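PDB 2O1B: aminotransferase, class I from Staphylococcus aureus, which probably catalyses the pyridoxal-phosphate-dependent transfer of amino groups between amino acids and 2-oxo acids, as an aspartate aminotransferase. Local coordinates for residues 63-68 / 294-299; 341-346 / 374-379. One frame throughout, in Å; residues are numbered along the deposited sequence.

Interaction 1 of 2, residues 63-68 / 294-299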
loop_
_atom_site.group_PDB
_atom_site.type_symbol
_atom_site.label_atom_id
_atom_site.label_comp_id
_atom_site.label_asym_id
_atom_site.label_seq_id
_atom_site.Cartn_x
_atom_site.Cartn_y
_atom_site.Cartn_z
ATOM N N GLN A 63 -11.892 7.357 22.016
ATOM C CA GLN A 63 -11.775 6.071 22.722
ATOM C C GLN A 63 -12.675 4.980 22.131
ATOM O O GLN A 63 -12.282 3.814 22.064
ATOM C CB GLN A 63 -12.031 6.237 24.226
ATOM C CG GLN A 63 -11.733 4.967 25.053
ATOM C CD GLN A 63 -10.267 4.529 24.959
ATOM O OE1 GLN A 63 -9.358 5.365 24.899
ATOM N NE2 GLN A 63 -10.037 3.218 24.946
ATOM N N GLY A 64 -13.867 5.367 21.679
ATOM C CA GLY A 64 -14.805 4.435 21.062
ATOM C C GLY A 64 -14.263 3.711 19.839
ATOM O O GLY A 64 -14.544 2.528 19.657
ATOM N N ILE A 65 -13.488 4.413 19.007
ATOM C CA ILE A 65 -12.864 3.806 17.829
ATOM C C ILE A 65 -11.784 2.823 18.262
ATOM O O ILE A 65 -11.720 1.685 17.762
ATOM C CB ILE A 65 -12.284 4.883 16.869
ATOM C CG1 ILE A 65 -13.429 5.751 16.326
ATOM C CG2 ILE A 65 -11.497 4.241 15.727
ATOM C CD1 ILE A 65 -13.002 7.094 15.716
ATOM N N ILE A 66 -10.953 3.267 19.204
ATOM C CA ILE A 66 -9.954 2.415 19.847
ATOM C C ILE A 66 -10.557 1.140 20.445
ATOM O O ILE A 66 -10.061 0.047 20.163
ATOM C CB ILE A 66 -9.123 3.189 20.912
ATOM C CG1 ILE A 66 -8.402 4.391 20.281
ATOM C CG2 ILE A 66 -8.092 2.273 21.574
ATOM C CD1 ILE A 66 -7.493 4.020 19.091
ATOM N N ASP A 67 -11.609 1.269 21.259
ATOM C CA ASP A 67 -12.258 0.084 21.876
ATOM C C ASP A 67 -12.743 -0.934 20.849
ATOM O O ASP A 67 -12.588 -2.139 21.035
ATOM C CB ASP A 67 -13.458 0.465 22.748
ATOM C CG ASP A 67 -13.102 1.415 23.861
ATOM O OD1 ASP A 67 -14.018 2.147 24.324
ATOM O OD2 ASP A 67 -11.920 1.425 24.279
ATOM N N HIS A 68 -13.348 -0.443 19.772
ATOM C CA HIS A 68 -13.831 -1.321 18.715
ATOM C C HIS A 68 -12.732 -1.970 17.880
ATOM O O HIS A 68 -12.889 -3.107 17.436
ATOM C CB HIS A 68 -14.878 -0.620 17.849
ATOM C CG HIS A 68 -16.261 -0.764 18.401
ATOM N ND1 HIS A 68 -17.199 -1.608 17.850
ATOM C CD2 HIS A 68 -16.832 -0.243 19.517
ATOM C CE1 HIS A 68 -18.304 -1.566 18.575
ATOM N NE2 HIS A 68 -18.105 -0.752 19.598
ATOM N N ALA A 294 -12.717 1.662 11.141
ATOM C CA ALA A 294 -13.141 2.652 10.159
ATOM C C ALA A 294 -14.672 2.750 10.021
ATOM O O ALA A 294 -15.230 3.855 9.919
ATOM C CB ALA A 294 -12.498 2.357 8.819
ATOM N N ILE A 295 -15.337 1.593 10.031
ATOM C CA ILE A 295 -16.792 1.507 9.951
ATOM C C ILE A 295 -17.355 2.218 11.161
ATOM O O ILE A 295 -18.262 3.041 11.050
ATOM C CB ILE A 295 -17.280 0.023 9.960
ATOM C CG1 ILE A 295 -17.022 -0.646 8.604
ATOM C CG2 ILE A 295 -18.781 -0.078 10.345
ATOM C CD1 ILE A 295 -16.926 -2.181 8.664
ATOM N N TYR A 296 -16.806 1.893 12.323
ATOM C CA TYR A 296 -17.295 2.472 13.562
ATOM C C TYR A 296 -17.143 3.988 13.533
ATOM O O TYR A 296 -18.060 4.699 13.915
ATOM C CB TYR A 296 -16.559 1.880 14.753
ATOM C CG TYR A 296 -17.255 2.171 16.048
ATOM C CD1 TYR A 296 -16.843 3.224 16.862
ATOM C CD2 TYR A 296 -18.353 1.416 16.446
ATOM C CE1 TYR A 296 -17.495 3.497 18.048
ATOM C CE2 TYR A 296 -19.006 1.677 17.629
ATOM C CZ TYR A 296 -18.570 2.715 18.422
ATOM O OH TYR A 296 -19.227 2.965 19.595
ATOM N N ALA A 297 -16.003 4.473 13.032
ATOM C CA ALA A 297 -15.732 5.907 12.985
ATOM C C ALA A 297 -16.752 6.637 12.122
ATOM O O ALA A 297 -17.392 7.585 12.577
ATOM C CB ALA A 297 -14.322 6.173 12.497
ATOM N N LEU A 298 -16.896 6.178 10.881
ATOM C CA LEU A 298 -17.806 6.779 9.910
ATOM C C LEU A 298 -19.243 6.788 10.374
ATOM O O LEU A 298 -19.940 7.782 10.203
ATOM C CB LEU A 298 -17.697 6.061 8.560
ATOM C CG LEU A 298 -16.369 6.291 7.833
ATOM C CD1 LEU A 298 -16.185 5.288 6.696
ATOM C CD2 LEU A 298 -16.322 7.714 7.313
ATOM N N ASN A 299 -19.677 5.679 10.966
ATOM C CA ASN A 299 -21.054 5.551 11.433
ATOM C C ASN A 299 -21.411 6.428 12.626
ATOM O O ASN A 299 -22.554 6.862 12.753
ATOM C CB ASN A 299 -21.385 4.091 11.769
ATOM C CG ASN A 299 -21.559 3.219 10.534
ATOM O OD1 ASN A 299 -21.514 1.990 10.635
ATOM N ND2 ASN A 299 -21.753 3.840 9.365
#

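Interaction 2 of 2, residues 341-346 / 374-379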
loop_
_atom_site.group_PDB
_atom_site.type_symbol
_atom_site.label_atom_id
_atom_site.label_comp_id
_atom_site.label_asym_id
_atom_site.label_seq_id
_atom_site.Cartn_x
_atom_site.Cartn_y
_atom_site.Cartn_z
ATOM N N LEU A 341 1.363 32.115 5.330
ATOM C CA LEU A 341 1.997 33.369 5.763
ATOM C C LEU A 341 2.987 33.860 4.716
ATOM O O LEU A 341 3.795 33.081 4.221
ATOM C CB LEU A 341 2.778 33.119 7.065
ATOM C CG LEU A 341 3.105 34.140 8.169
ATOM C CD1 LEU A 341 4.569 34.001 8.558
ATOM C CD2 LEU A 341 2.785 35.599 7.853
ATOM N N GLU A 342 2.941 35.152 4.393
ATOM C CA GLU A 342 3.964 35.765 3.537
ATOM C C GLU A 342 5.330 35.755 4.210
ATOM O O GLU A 342 5.439 35.971 5.423
ATOM C CB GLU A 342 3.594 37.216 3.197
ATOM C CG GLU A 342 2.343 37.367 2.340
ATOM C CD GLU A 342 2.276 38.702 1.597
ATOM O OE1 GLU A 342 3.335 39.264 1.245
ATOM O OE2 GLU A 342 1.153 39.189 1.369
ATOM N N THR A 343 6.372 35.486 3.423
ATOM C CA THR A 343 7.733 35.769 3.854
ATOM C C THR A 343 7.992 37.281 3.762
ATOM O O THR A 343 7.389 37.975 2.927
ATOM C CB THR A 343 8.792 35.015 3.034
ATOM O OG1 THR A 343 8.748 35.437 1.661
ATOM C CG2 THR A 343 8.594 33.503 3.154
ATOM N N PRO A 344 8.881 37.804 4.628
ATOM C CA PRO A 344 9.198 39.220 4.569
ATOM C C PRO A 344 10.123 39.490 3.401
ATOM O O PRO A 344 10.727 38.540 2.880
ATOM C CB PRO A 344 9.923 39.472 5.892
ATOM C CG PRO A 344 10.440 38.180 6.314
ATOM C CD PRO A 344 9.629 37.115 5.691
ATOM N N PRO A 345 10.224 40.765 2.968
ATOM C CA PRO A 345 11.153 41.066 1.877
ATOM C C PRO A 345 12.584 40.623 2.205
ATOM O O PRO A 345 13.023 40.719 3.360
ATOM C CB PRO A 345 11.074 42.595 1.724
ATOM C CG PRO A 345 10.220 43.094 2.827
ATOM C CD PRO A 345 9.477 41.952 3.427
ATOM N N GLY A 346 13.288 40.122 1.194
ATOM C CA GLY A 346 14.669 39.685 1.351
ATOM C C GLY A 346 14.823 38.254 1.844
ATOM O O GLY A 346 15.940 37.777 1.990
ATOM N N GLY A 374 4.401 29.269 -4.224
ATOM C CA GLY A 374 4.648 29.208 -2.790
ATOM C C GLY A 374 6.017 29.761 -2.422
ATOM O O GLY A 374 6.380 29.769 -1.260
ATOM N N ASN A 375 6.769 30.249 -3.409
ATOM C CA ASN A 375 8.132 30.721 -3.173
ATOM C C ASN A 375 8.277 31.777 -2.061
ATOM O O ASN A 375 9.312 31.845 -1.387
ATOM C CB ASN A 375 8.757 31.250 -4.472
ATOM C CG ASN A 375 10.259 31.227 -4.434
ATOM O OD1 ASN A 375 10.864 30.207 -4.104
ATOM N ND2 ASN A 375 10.883 32.355 -4.767
ATOM N N ARG A 376 7.241 32.591 -1.872
ATOM C CA ARG A 376 7.293 33.667 -0.884
ATOM C C ARG A 376 6.220 33.546 0.200
ATOM O O ARG A 376 5.675 34.545 0.680
ATOM C CB ARG A 376 7.289 35.036 -1.561
ATOM C CG ARG A 376 8.410 35.174 -2.598
ATOM C CD ARG A 376 9.209 36.449 -2.443
ATOM N NE ARG A 376 10.401 36.435 -3.299
ATOM C CZ ARG A 376 11.660 36.403 -2.867
ATOM N NH1 ARG A 376 11.938 36.405 -1.563
ATOM N NH2 ARG A 376 12.655 36.391 -3.747
ATOM N N TYR A 377 5.941 32.301 0.580
ATOM C CA TYR A 377 5.059 31.998 1.698
ATOM C C TYR A 377 5.607 30.844 2.510
ATOM O O TYR A 377 6.417 30.068 2.026
ATOM C CB TYR A 377 3.688 31.552 1.219
ATOM C CG TYR A 377 2.853 32.603 0.561
ATOM C CD1 TYR A 377 1.893 33.303 1.285
ATOM C CD2 TYR A 377 3.014 32.896 -0.790
ATOM C CE1 TYR A 377 1.123 34.277 0.686
ATOM C CE2 TYR A 377 2.239 33.863 -1.399
ATOM C CZ TYR A 377 1.299 34.550 -0.653
ATOM O OH TYR A 377 0.516 35.510 -1.259
ATOM N N VAL A 378 5.120 30.726 3.734
ATOM C CA VAL A 378 5.356 29.551 4.544
ATOM C C VAL A 378 4.020 29.049 5.082
ATOM O O VAL A 378 3.084 29.836 5.265
ATOM C CB VAL A 378 6.367 29.821 5.690
ATOM C CG1 VAL A 378 7.744 30.178 5.113
ATOM C CG2 VAL A 378 5.861 30.925 6.626
ATOM N N ARG A 379 3.940 27.739 5.309
ATOM C CA ARG A 379 2.748 27.108 5.858
ATOM C C ARG A 379 2.931 26.849 7.351
ATOM O O ARG A 379 3.957 26.311 7.790
ATOM C CB ARG A 379 2.475 25.794 5.121
ATOM C CG ARG A 379 1.074 25.220 5.321
ATOM C CD ARG A 379 1.022 23.767 4.836
ATOM N NE ARG A 379 1.805 22.886 5.706
ATOM C CZ ARG A 379 1.962 21.572 5.529
ATOM N NH1 ARG A 379 1.377 20.941 4.511
ATOM N NH2 ARG A 379 2.696 20.877 6.389
HETATM O O HOH W 1 4.839 36.868 -0.649
HETATM O O HOH W 2 9.967 37.867 0.210
#

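Interaction 1 of 2, residues 63-68 / 294-299
Tyr296 turns CG away from its backbone N (chi1 -165°), which sends its ring out from helix 288-300 to lie across helix 63-72 and against one face of the imidazole of His68. The two rings stack face to face, with centroids 3.8 Å apart and planes inclined by only 18°. The overlap is uneven: Tyr296 CE2 lies over the centre of the imidazole, whereas the imidazole is shifted toward the rim of the phenol ring. The side chains themselves cross at about a right angle, so the flat faces meet although the chains arrive from different directions. No hydrogen bond joins the two segments; the stack is a van der Waals contact of ring faces.

Beside the stack the tyrosine reaches the backbone of the other helix. Gly64 has no side chain to fend it off, and Tyr296 CE1 settles obliquely 3.5 Å from Gly64 O. Tyr296 CD1 also lies 4.3 Å from Ile65 CG1. On the more buried side, Ile65 runs its CG1 branch out extended toward helix 288-300, so that CD1 rests 3.6 Å from Ala297 CB. The small side chain of Ala297 is consistent with the close approach there, Ile65 CA and Ala297 CA being 6.0 Å apart.

This is plain helix-helix packing between elements more than 220 residues apart, with the Ala297 side chain about 13 Å from the bound pyridoxal phosphate. The two helices run nearly antiparallel, at 152°, with their segment axes 9.0 Å apart at closest approach. Tyr301, just past the end of helix 288-300, packs on both Ile65 and Tyr296. Helix 88-102 takes another side of helix 288-300, where Phe90 meets Ala294 and Phe97 meets Leu298, while Ile66 of helix 63-72 packs on Gln79 of the second subunit.

Interaction 2 of 2, residues 341-346 / 374-379
Leu341 and Val378 form an antiparallel hydrogen-bonded pair: Leu341 N gives a nearly straight bond to Val378 O (2.9 Å, 174°), and Val378 N returns one to Leu341 O at 2.7 Å. Beyond the non-hydrogen-bonded pair Glu342-Tyr377, where both segments have left the strands, Thr343 N donates to Arg376 O (3.0 Å) from well above the carbonyl plane. Arg376 O also takes a bond from water 1, so two donors grip it; the same water bonds weakly to Glu342 OE1 and sits over one face of the Tyr377 ring. Leu341 and Val378 point the same way, side by side, with CB and CG2 respectively 3.8 Å apart. Thr343 extends this apolar patch, its CG2 lying 4.0 Å from Val378 CG1. A chi1 of 63° carries its OG1 to Tyr347 O, its hydrogen-bond acceptor. Glu342 CG lies 3.7 Å from Tyr377 CE1. Water 2 bridges Arg376 NH1 and Pro344 O.

The strands are the middle pair of a four-stranded antiparallel sheet, consistent with the small C-terminal part of a class I aminotransferase. Phe352 of helix 349-360 packs on Leu341, Thr343 and Val378; Trp340 stacks on Tyr377, and Arg379 NH1 bonds Asn192 OD1 of the cofactor pocket.

How the interactions relate
The two contacts share no element and lie on opposite sides of the chain's centre, with about 22 Å between their nearest atoms. Interaction 1 pairs helices and has no hydrogen bond across it: an aromatic stack between partly exposed rings and a buried aliphatic touch do the work. Interaction 2 joins neighbouring strands through their backbones, with side chains sorted into a buried apolar patch and a wetter margin where waters bridge polar groups. Both are partly buried, each with a buried apolar side and a more exposed one. Interaction 1 lies beside the subunit contact made by Ile66, whereas no other chain of the assembly touches 341-346 or 374-379.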